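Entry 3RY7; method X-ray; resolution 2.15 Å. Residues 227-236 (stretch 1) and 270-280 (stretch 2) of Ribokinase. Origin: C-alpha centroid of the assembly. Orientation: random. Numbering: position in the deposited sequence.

Stretch 1 227-236: GTYFATKNQS
Stretch 2 270-280: NLADAIDFGNK

A short strand that includes T228 to A231 packs against a helix that runs from L271 through K280 and continues later in the chain. The two run nearly antiparallel, at 158° between their N-to-C directions, with axes 10.2 Å apart at closest approach. In register, the CA atoms of T228 and I275 are 7.7 Å apart, and those of F230 and L271 8.2 Å. The contact buries 323 Å², both sides summed.

The strand is extended, with phi/psi near -141/133 at T228 and -137/159 at F230. Side chains therefore alternate. T228 and F230 point toward the helix; Y229 and A231 point away. The helix is regular, near -65/-40, and each backbone N from A274 to K280 donates to the O four residues earlier; I275 N to L271 O, for example, is 2.9 Å. L271, I275 and N279, spaced four apart, all point toward the strand and form one ridge along it.

F230 is the main bump. With chi1 p (86°) and chi2 -89°, its ring fills a hollow lined by L271, A272 and I275. F230 CE2 lies 3.6 Å from L271 CB, and F230 CD1 lies 3.6 Å from I275 CD1. L271 CB also makes an off-centre CH-pi contact, 4.1 Å from the F230 ring centroid and 29° off the ring normal. A272 points sideways, and its small methyl borders the ring, with A272 CB 4.2 Å from F230 CE1. I275 is m,t, which carries CD1 to the phenyl ring, while its other branch meets the threonine: I275 CG2 is 3.9 Å from T228 CB.

T228 (chi1 m) is buried and serves both apolar and polar neighbours. N279 (chi1 m, chi2 -37°) donates from ND2 to T228 OG1 at 3.1 Å, the one direct hydrogen bond between the stretches. It satisfies polar groups within a buried contact. G227 comes just before T228, at phi/psi 94/-138. A CB there would jam against the preceding carbonyl O, so glycine suits the site.

At the other end, L271 has off-well angles, chi1 -102° and chi2 30°. Its CD2 lies 3.5 Å from T232 CG2. T232 (chi1 p) sends its OG1 back to its own turn, accepting from Q235 N at 2.9 Å and weakly from N234 N at 3.1 Å. T232 N bonds to Q235 O at 3.0 Å. Q235 (m,t, chi3 54°) reaches the helix start through a water, which accepts from Q235 NE2 at 2.7 Å and from L271 N at 3.2 Å.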

# COMPACT_ATOMS: atom_id res chain seq x y z
N GLY A 227 -18.02 14.60 5.95
CA GLY A 227 -17.86 15.26 4.67
C GLY A 227 -17.26 16.66 4.75
O GLY A 227 -16.31 16.90 5.50
N THR A 228 -17.83 17.58 3.97
CA THR A 228 -17.33 18.95 3.88
C THR A 228 -18.48 19.95 3.78
O THR A 228 -19.40 19.77 3.00
CB THR A 228 -16.48 19.16 2.60
OG1 THR A 228 -15.65 18.02 2.37
CG2 THR A 228 -15.61 20.41 2.75
N TYR A 229 -18.39 21.02 4.58
CA TYR A 229 -19.30 22.16 4.47
C TYR A 229 -18.62 23.34 3.78
O TYR A 229 -17.43 23.61 3.99
CB TYR A 229 -19.79 22.57 5.86
CG TYR A 229 -20.66 23.82 5.91
CD1 TYR A 229 -20.17 25.01 6.42
CD2 TYR A 229 -21.98 23.80 5.45
CE1 TYR A 229 -20.95 26.16 6.47
CE2 TYR A 229 -22.77 24.94 5.50
CZ TYR A 229 -22.25 26.12 6.01
OH TYR A 229 -23.00 27.26 6.08
N PHE A 230 -19.36 24.05 2.93
CA PHE A 230 -18.86 25.30 2.40
C PHE A 230 -19.89 26.43 2.38
O PHE A 230 -21.10 26.21 2.44
CB PHE A 230 -18.17 25.11 1.05
CG PHE A 230 -19.09 25.14 -0.13
CD1 PHE A 230 -19.70 23.99 -0.58
CD2 PHE A 230 -19.33 26.33 -0.80
CE1 PHE A 230 -20.53 24.01 -1.68
CE2 PHE A 230 -20.16 26.36 -1.91
CZ PHE A 230 -20.77 25.19 -2.34
N ALA A 231 -19.38 27.66 2.33
CA ALA A 231 -20.21 28.85 2.26
C ALA A 231 -19.49 30.01 1.56
O ALA A 231 -18.27 30.19 1.69
CB ALA A 231 -20.63 29.27 3.66
N THR A 232 -20.26 30.79 0.81
CA THR A 232 -19.85 32.11 0.36
C THR A 232 -20.98 33.05 0.78
O THR A 232 -21.90 32.63 1.48
CB THR A 232 -19.67 32.18 -1.16
OG1 THR A 232 -20.94 31.99 -1.81
CG2 THR A 232 -18.65 31.12 -1.63
N LYS A 233 -20.92 34.31 0.37
CA LYS A 233 -22.04 35.23 0.63
C LYS A 233 -23.30 34.70 -0.05
O LYS A 233 -24.40 34.86 0.48
CB LYS A 233 -21.72 36.65 0.13
CG LYS A 233 -21.61 36.78 -1.39
CD LYS A 233 -21.30 38.22 -1.79
CE LYS A 233 -21.17 38.37 -3.30
NZ LYS A 233 -20.84 39.78 -3.70
N ASN A 234 -23.13 34.03 -1.19
CA ASN A 234 -24.24 33.51 -2.01
C ASN A 234 -24.61 32.03 -1.82
O ASN A 234 -25.72 31.62 -2.16
CB ASN A 234 -23.94 33.72 -3.50
CG ASN A 234 -23.97 35.18 -3.90
OD1 ASN A 234 -24.63 36.00 -3.26
ND2 ASN A 234 -23.24 35.51 -4.97
N GLN A 235 -23.67 31.23 -1.33
CA GLN A 235 -23.88 29.78 -1.26
C GLN A 235 -23.72 29.21 0.13
O GLN A 235 -23.04 29.78 0.98
CB GLN A 235 -22.95 29.04 -2.21
CG GLN A 235 -23.04 29.50 -3.64
CD GLN A 235 -22.24 28.59 -4.54
OE1 GLN A 235 -22.43 27.38 -4.53
NE2 GLN A 235 -21.33 29.17 -5.31
N SER A 236 -24.36 28.07 0.36
CA SER A 236 -24.23 27.34 1.61
C SER A 236 -24.62 25.91 1.31
O SER A 236 -25.77 25.64 0.96
CB SER A 236 -25.12 27.92 2.71
OG SER A 236 -24.86 27.32 3.97
N ASN A 270 -17.39 26.77 -9.48
CA ASN A 270 -17.49 25.32 -9.35
C ASN A 270 -17.01 24.82 -7.98
O ASN A 270 -16.33 23.80 -7.89
CB ASN A 270 -16.68 24.63 -10.44
CG ASN A 270 -15.19 24.79 -10.25
OD1 ASN A 270 -14.72 25.82 -9.76
ND2 ASN A 270 -14.43 23.77 -10.63
N LEU A 271 -17.39 25.53 -6.93
CA LEU A 271 -17.03 25.13 -5.58
C LEU A 271 -17.40 23.68 -5.27
O LEU A 271 -16.57 22.91 -4.80
CB LEU A 271 -17.67 26.06 -4.55
CG LEU A 271 -16.73 27.11 -3.96
CD1 LEU A 271 -15.68 27.48 -4.97
CD2 LEU A 271 -17.49 28.36 -3.50
N ALA A 272 -18.66 23.31 -5.50
CA ALA A 272 -19.13 21.97 -5.16
C ALA A 272 -18.45 20.86 -5.99
O ALA A 272 -18.13 19.80 -5.47
CB ALA A 272 -20.67 21.88 -5.28
N ASP A 273 -18.23 21.12 -7.28
CA ASP A 273 -17.52 20.17 -8.14
C ASP A 273 -16.07 19.97 -7.68
O ASP A 273 -15.57 18.84 -7.60
CB ASP A 273 -17.56 20.65 -9.59
CG ASP A 273 -16.51 19.97 -10.47
OD1 ASP A 273 -15.77 20.71 -11.15
OD2 ASP A 273 -16.42 18.71 -10.47
N ALA A 274 -15.40 21.08 -7.38
CA ALA A 274 -14.03 21.03 -6.89
C ALA A 274 -13.96 20.30 -5.55
O ALA A 274 -13.03 19.54 -5.30
CB ALA A 274 -13.43 22.46 -6.78
N ILE A 275 -14.94 20.53 -4.69
CA ILE A 275 -14.97 19.85 -3.40
C ILE A 275 -15.22 18.34 -3.55
O ILE A 275 -14.70 17.53 -2.77
CB ILE A 275 -16.01 20.49 -2.46
CG1 ILE A 275 -15.53 21.89 -2.05
CG2 ILE A 275 -16.27 19.60 -1.25
CD1 ILE A 275 -16.46 22.61 -1.11
N ASP A 276 -16.01 17.99 -4.56
CA ASP A 276 -16.28 16.60 -4.90
C ASP A 276 -15.00 15.89 -5.34
O ASP A 276 -14.63 14.84 -4.80
CB ASP A 276 -17.31 16.51 -6.02
CG ASP A 276 -17.60 15.08 -6.42
OD1 ASP A 276 -17.24 14.67 -7.56
OD2 ASP A 276 -18.16 14.35 -5.58
N PHE A 277 -14.34 16.49 -6.32
CA PHE A 277 -13.05 16.01 -6.81
C PHE A 277 -12.00 15.89 -5.70
O PHE A 277 -11.23 14.93 -5.67
CB PHE A 277 -12.54 16.96 -7.88
CG PHE A 277 -11.24 16.53 -8.50
CD1 PHE A 277 -11.22 15.72 -9.63
CD2 PHE A 277 -10.02 16.98 -7.98
CE1 PHE A 277 -10.02 15.33 -10.22
CE2 PHE A 277 -8.82 16.60 -8.57
CZ PHE A 277 -8.82 15.78 -9.69
N GLY A 278 -11.98 16.86 -4.79
CA GLY A 278 -11.07 16.83 -3.66
C GLY A 278 -11.37 15.65 -2.75
O GLY A 278 -10.46 14.99 -2.23
N ASN A 279 -12.65 15.39 -2.53
CA ASN A 279 -13.07 14.28 -1.69
C ASN A 279 -12.79 12.93 -2.36
O ASN A 279 -12.51 11.94 -1.68
CB ASN A 279 -14.53 14.42 -1.27
CG ASN A 279 -14.71 15.34 -0.06
OD1 ASN A 279 -13.89 15.34 0.87
ND2 ASN A 279 -15.80 16.11 -0.05
N LYS A 280 -12.84 12.90 -3.70
CA LYS A 280 -12.43 11.70 -4.44
C LYS A 280 -10.96 11.42 -4.19
O LYS A 280 -10.60 10.38 -3.63
CB LYS A 280 -12.68 11.85 -5.94
CG LYS A 280 -14.11 11.54 -6.38
CD LYS A 280 -14.31 11.85 -7.86
CE LYS A 280 -15.79 11.89 -8.23
NZ LYS A 280 -16.01 12.31 -9.66
O HOH W 1 -19.51 27.93 -6.94